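Local atomic coordinates of enoyl-CoA hydratase/isomerase (Shewanella pealeana, PDB entry 4KPK), a protein that probably acts on acyl-CoA thioesters as an isomerase or hydratase of the crotonase family, its exact reaction not being established. Residues C84-L88 and I230-L234; T137-G143 and S156-N162. All coordinates share one frame; numbering follows the deposited sequence.

In the fold
Both contacts belong to the central sheet of a crotonase-like fold, and their centres lie about 14 Å apart. Contact 1 sets helix 222-235 against strand 86-91. Contact 2 pairs strand 137-141, the next strand of the sheet, with strand 158-161. The two meet where Leu87 O probably accepts a hydrogen bond from Ile138 N at 3.1 Å. Leu233 CD1 also packs on Ile138 CD1 at 3.7 Å, so the helix spans both contacts. Each contact also reaches the second subunit. In this family an oxyanion-hole NH comes from the start of the helix after the fourth strand, so the chain leaving 137-143 toward helix 148-155 probably approaches the active site.

Contact 1: residues C84-L88 and I230-L234; sequences CQILL and IDALL
Ile230 O takes the helical hydrogen bond from Leu234 N at 3.0 Å, and the terminal methyl CD1 of Ile86 rests 3.7 Å from the same oxygen. That methyl does most of the touching. It also meets Leu233 CB at 3.4 Å and Leu234 CD2 at 3.3 Å, both closer than ordinary van der Waals contact. Leu234 CG lies beside the same methyl. Ile86 gets there with an extended side chain: CG1 is anti to the carbonyl carbon (chi1 -79°) and CD1 continues outward (chi2 164°). Ile86 crosses the side chains of Leu233 and Leu234, each at about a right angle.

Gln85 and Leu88 extend the contact along the strand. Gln85 CB lies 3.7 Å from Leu234 CD2, with OE1 of its bent chain near the same methyl. Two residues beyond Ile86, Leu88 CD1 touches Ile230 CD1 at 4.0 Å, again crosswise.

The helix runs nearly antiparallel to the strand, at 155°, with the short axes 10.1 Å apart at closest approach. This is helix-on-sheet packing, with helix 222-235 covering one face of the sheet. Ile230 and Leu234 also touch Val49 of strand 49-54, while Leu233 packs on Leu199 of the second subunit.

No hydrogen bond joins the two segments. The backbone of Ile86 pairs instead with Gly48 and Ala50, and that of Leu87 with Pro136. The helix is therefore held here by the fit of aliphatic side chains, with no polar pairing to fix its register on the strand.

Contact 2: residues T137-G143 and S156-N162; sequences TITLVQG and SDIAIAN
Val141 N gives a hydrogen bond to Ile160 O at 2.7 Å, and Thr139 N gives one to Ile158 O at the same length. Ile160 N answers to Thr139 O at 2.9 Å. Asn162 N closes the ladder on Val141 O. At the start of the pairing, Asp157 N bonds to Thr137 OG1 at 3.0 Å; that hydroxyl sits between Thr137's own backbone N and carbonyl carbon (chi1 56°), turned toward Asp157. Asp157 OD2 in turn accepts Thr137 N, met on the anti side and 23° out of the carboxylate plane. The carboxylate has stronger partners: OD2 forms a salt bridge with Lys245, and OD1 one with Arg195 of the second subunit.

These are neighbouring parallel strands, joined through helix 148-155 as a beta-alpha-beta crossover in the crotonase-like fold. Gly143 and Asn162 follow the two strands. Asn162 OD1 accepts Gly143 N at 3.1 Å, the donor tilted 30° from the carbonyl plane, while ND2 lies against Gln142 CB. With an alanine in place of Asn162, Gly143 N would probably lose this acceptor and Gln142 CB the amide that lies against it. Gln142 NE2 turns elsewhere, to Gly93 O.

On one face, Ile138 and Ile158 lie side by side, pointing the same way. Leu140 and Ile160 do likewise, with CD2 of Leu140 3.9 Å from CD1 of Ile160. Helix 222-235 covers this face through Ala225, Ala226, Phe229 and Leu233. On the other face, Val141 CB meets Ala161 CB at 4.0 Å, and Ile153 of the connecting helix packs on Thr139, Val141 and Ala159.

Contact 1: residues C84-L88 and I230-L234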
loop_
_atom_site.group_PDB
_atom_site.type_symbol
_atom_site.label_atom_id
_atom_site.label_comp_id
_atom_site.label_asym_id
_atom_site.label_seq_id
_atom_site.Cartn_x
_atom_site.Cartn_y
_atom_site.Cartn_z
ATOM N N CYS A 84 -9.841 17.633 -25.943
ATOM C CA CYS A 84 -9.669 17.437 -24.497
ATOM C C CYS A 84 -8.435 16.587 -24.272
ATOM O O CYS A 84 -8.430 15.373 -24.599
ATOM C CB CYS A 84 -10.908 16.761 -23.876
ATOM S SG CYS A 84 -10.656 16.278 -22.148
ATOM N N GLN A 85 -7.373 17.212 -23.756
ATOM C CA GLN A 85 -6.178 16.451 -23.330
ATOM C C GLN A 85 -6.221 16.120 -21.839
ATOM O O GLN A 85 -5.628 15.161 -21.415
ATOM C CB GLN A 85 -4.875 17.233 -23.574
ATOM C CG GLN A 85 -4.337 17.230 -25.007
ATOM C CD GLN A 85 -4.601 18.532 -25.793
ATOM O OE1 GLN A 85 -3.937 19.586 -25.584
ATOM N NE2 GLN A 85 -5.549 18.454 -26.732
ATOM N N ILE A 86 -6.848 16.979 -21.042
ATOM C CA ILE A 86 -6.876 16.879 -19.613
ATOM C C ILE A 86 -8.318 17.160 -19.228
ATOM O O ILE A 86 -8.977 17.919 -19.919
ATOM C CB ILE A 86 -5.981 18.001 -18.999
ATOM C CG1 ILE A 86 -4.502 17.610 -19.064
ATOM C CG2 ILE A 86 -6.358 18.350 -17.571
ATOM C CD1 ILE A 86 -3.609 18.821 -18.848
ATOM N N LEU A 87 -8.777 16.544 -18.120
ATOM C CA LEU A 87 -10.072 16.813 -17.500
ATOM C C LEU A 87 -9.819 17.270 -16.075
ATOM O O LEU A 87 -9.228 16.544 -15.278
ATOM C CB LEU A 87 -10.969 15.568 -17.421
ATOM C CG LEU A 87 -12.273 15.867 -16.656
ATOM C CD1 LEU A 87 -13.145 16.923 -17.352
ATOM C CD2 LEU A 87 -13.057 14.633 -16.338
ATOM N N LEU A 88 -10.294 18.471 -15.776
ATOM C CA LEU A 88 -10.212 19.074 -14.472
ATOM C C LEU A 88 -11.616 19.012 -13.829
ATOM O O LEU A 88 -12.608 19.450 -14.433
ATOM C CB LEU A 88 -9.719 20.526 -14.673
ATOM C CG LEU A 88 -9.069 21.205 -13.485
ATOM C CD1 LEU A 88 -8.589 22.627 -13.805
ATOM C CD2 LEU A 88 -10.086 21.266 -12.380
ATOM N N ILE A 230 -1.167 21.142 -14.742
ATOM C CA ILE A 230 -1.728 21.319 -16.075
ATOM C C ILE A 230 -0.643 21.518 -17.131
ATOM O O ILE A 230 -0.639 20.847 -18.156
ATOM C CB ILE A 230 -2.741 22.490 -16.160
ATOM C CG1 ILE A 230 -4.006 22.178 -15.343
ATOM C CG2 ILE A 230 -3.116 22.809 -17.611
ATOM C CD1 ILE A 230 -4.774 23.420 -14.891
ATOM N N ASP A 231 0.273 22.434 -16.863
ATOM C CA ASP A 231 1.459 22.616 -17.724
ATOM C C ASP A 231 2.242 21.322 -17.982
ATOM O O ASP A 231 2.631 21.069 -19.125
ATOM C CB ASP A 231 2.381 23.697 -17.118
ATOM C CG ASP A 231 1.762 25.085 -17.234
ATOM O OD1 ASP A 231 0.841 25.241 -18.073
ATOM O OD2 ASP A 231 2.174 26.047 -16.519
ATOM N N ALA A 232 2.468 20.501 -16.960
ATOM C CA ALA A 232 3.273 19.321 -17.170
ATOM C C ALA A 232 2.455 18.330 -18.086
ATOM O O ALA A 232 2.968 17.799 -19.048
ATOM C CB ALA A 232 3.631 18.705 -15.860
ATOM N N LEU A 233 1.169 18.200 -17.813
ATOM C CA LEU A 233 0.311 17.220 -18.454
ATOM C C LEU A 233 0.033 17.542 -19.927
ATOM O O LEU A 233 0.113 16.659 -20.769
ATOM C CB LEU A 233 -0.981 17.060 -17.659
ATOM C CG LEU A 233 -0.847 16.329 -16.302
ATOM C CD1 LEU A 233 -2.141 16.491 -15.548
ATOM C CD2 LEU A 233 -0.524 14.811 -16.349
ATOM N N LEU A 234 -0.179 18.818 -20.254
ATOM C CA LEU A 234 -0.362 19.214 -21.647
ATOM C C LEU A 234 0.892 19.010 -22.475
ATOM O O LEU A 234 0.780 18.837 -23.682
ATOM C CB LEU A 234 -0.823 20.685 -21.765
ATOM C CG LEU A 234 -2.241 21.026 -21.255
ATOM C CD1 LEU A 234 -2.575 22.507 -21.401
ATOM C CD2 LEU A 234 -3.367 20.194 -21.892
#

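Contact 2: residues T137-G143 and S156-N162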
loop_
_atom_site.group_PDB
_atom_site.type_symbol
_atom_site.label_atom_id
_atom_site.label_comp_id
_atom_site.label_asym_id
_atom_site.label_seq_id
_atom_site.Cartn_x
_atom_site.Cartn_y
_atom_site.Cartn_z
ATOM N N THR A 137 -6.700 13.209 -15.133
ATOM C CA THR A 137 -7.738 13.909 -14.388
ATOM C C THR A 137 -7.111 14.573 -13.138
ATOM O O THR A 137 -6.315 13.977 -12.478
ATOM C CB THR A 137 -8.831 12.945 -13.965
ATOM O OG1 THR A 137 -8.251 11.856 -13.208
ATOM C CG2 THR A 137 -9.510 12.353 -15.198
ATOM N N ILE A 138 -7.522 15.795 -12.841
ATOM C CA ILE A 138 -7.081 16.597 -11.668
ATOM C C ILE A 138 -8.371 16.994 -10.984
ATOM O O ILE A 138 -9.221 17.594 -11.623
ATOM C CB ILE A 138 -6.341 17.899 -12.106
ATOM C CG1 ILE A 138 -5.157 17.502 -12.983
ATOM C CG2 ILE A 138 -5.799 18.709 -10.880
ATOM C CD1 ILE A 138 -4.458 18.600 -13.660
ATOM N N THR A 139 -8.523 16.641 -9.708
ATOM C CA THR A 139 -9.610 17.149 -8.866
ATOM C C THR A 139 -9.132 18.216 -7.807
ATOM O O THR A 139 -8.175 18.003 -7.076
ATOM C CB THR A 139 -10.356 15.962 -8.223
ATOM O OG1 THR A 139 -10.878 15.150 -9.291
ATOM C CG2 THR A 139 -11.532 16.384 -7.327
ATOM N N LEU A 140 -9.839 19.352 -7.760
ATOM C CA LEU A 140 -9.584 20.484 -6.855
ATOM C C LEU A 140 -10.686 20.600 -5.788
ATOM O O LEU A 140 -11.823 20.890 -6.090
ATOM C CB LEU A 140 -9.549 21.776 -7.649
ATOM C CG LEU A 140 -8.678 21.894 -8.904
ATOM C CD1 LEU A 140 -8.752 23.317 -9.481
ATOM C CD2 LEU A 140 -7.258 21.508 -8.532
ATOM N N VAL A 141 -10.359 20.343 -4.541
ATOM C CA VAL A 141 -11.365 20.133 -3.512
ATOM C C VAL A 141 -11.296 21.245 -2.439
ATOM O O VAL A 141 -10.283 21.359 -1.800
ATOM C CB VAL A 141 -11.162 18.789 -2.786
ATOM C CG1 VAL A 141 -12.220 18.589 -1.715
ATOM C CG2 VAL A 141 -11.153 17.605 -3.765
ATOM N N GLN A 142 -12.328 22.083 -2.354
ATOM C CA GLN A 142 -12.480 23.128 -1.315
ATOM C C GLN A 142 -13.501 22.631 -0.286
ATOM O O GLN A 142 -14.457 21.877 -0.639
ATOM C CB GLN A 142 -12.904 24.490 -1.948
ATOM C CG GLN A 142 -14.391 24.731 -2.231
ATOM C CD GLN A 142 -14.983 23.907 -3.418
ATOM O OE1 GLN A 142 -14.379 22.965 -3.924
ATOM N NE2 GLN A 142 -16.193 24.253 -3.819
ATOM N N GLY A 143 -13.281 22.989 0.991
ATOM C CA GLY A 143 -14.101 22.498 2.110
ATOM C C GLY A 143 -14.603 21.036 2.126
ATOM O O GLY A 143 -13.867 20.083 1.873
ATOM N N SER A 156 -9.479 10.102 -9.212
ATOM C CA SER A 156 -8.722 11.088 -9.985
ATOM C C SER A 156 -7.272 10.766 -9.907
ATOM O O SER A 156 -6.848 10.132 -8.985
ATOM C CB SER A 156 -8.964 12.491 -9.466
ATOM O OG SER A 156 -10.353 12.802 -9.592
ATOM N N ASP A 157 -6.501 11.182 -10.905
ATOM C CA ASP A 157 -5.073 10.880 -10.905
ATOM C C ASP A 157 -4.311 11.866 -9.932
ATOM O O ASP A 157 -3.306 11.471 -9.309
ATOM C CB ASP A 157 -4.527 10.952 -12.322
ATOM C CG ASP A 157 -5.165 9.892 -13.269
ATOM O OD1 ASP A 157 -5.247 8.700 -12.896
ATOM O OD2 ASP A 157 -5.588 10.260 -14.402
ATOM N N ILE A 158 -4.797 13.103 -9.856
ATOM C CA ILE A 158 -4.220 14.178 -9.013
ATOM C C ILE A 158 -5.364 14.872 -8.312
ATOM O O ILE A 158 -6.361 15.180 -8.939
ATOM C CB ILE A 158 -3.387 15.213 -9.776
ATOM C CG1 ILE A 158 -2.051 14.598 -10.256
ATOM C CG2 ILE A 158 -2.977 16.367 -8.875
ATOM C CD1 ILE A 158 -1.896 14.635 -11.732
ATOM N N ALA A 159 -5.202 15.061 -6.993
ATOM C CA ALA A 159 -6.137 15.774 -6.142
ATOM C C ALA A 159 -5.403 16.801 -5.225
ATOM O O ALA A 159 -4.355 16.511 -4.547
ATOM C CB ALA A 159 -6.917 14.789 -5.297
ATOM N N ILE A 160 -5.962 18.004 -5.220
ATOM C CA ILE A 160 -5.445 19.134 -4.418
ATOM C C ILE A 160 -6.614 19.660 -3.635
ATOM O O ILE A 160 -7.719 19.765 -4.183
ATOM C CB ILE A 160 -4.926 20.230 -5.352
ATOM C CG1 ILE A 160 -4.014 19.580 -6.363
ATOM C CG2 ILE A 160 -4.168 21.312 -4.574
ATOM C CD1 ILE A 160 -3.675 20.448 -7.529
ATOM N N ALA A 161 -6.431 19.847 -2.354
ATOM C CA ALA A 161 -7.493 20.389 -1.503
ATOM C C ALA A 161 -7.007 21.692 -0.783
ATOM O O ALA A 161 -5.809 21.895 -0.716
ATOM C CB ALA A 161 -7.935 19.374 -0.488
ATOM N N ASN A 162 -7.945 22.539 -0.308
ATOM C CA ASN A 162 -7.593 23.713 0.539
ATOM C C ASN A 162 -7.460 23.270 1.977
ATOM O O ASN A 162 -7.670 22.092 2.276
ATOM C CB ASN A 162 -8.568 24.893 0.384
ATOM C CG ASN A 162 -9.956 24.631 0.946
ATOM O OD1 ASN A 162 -10.264 23.597 1.544
ATOM N ND2 ASN A 162 -10.822 25.598 0.732
#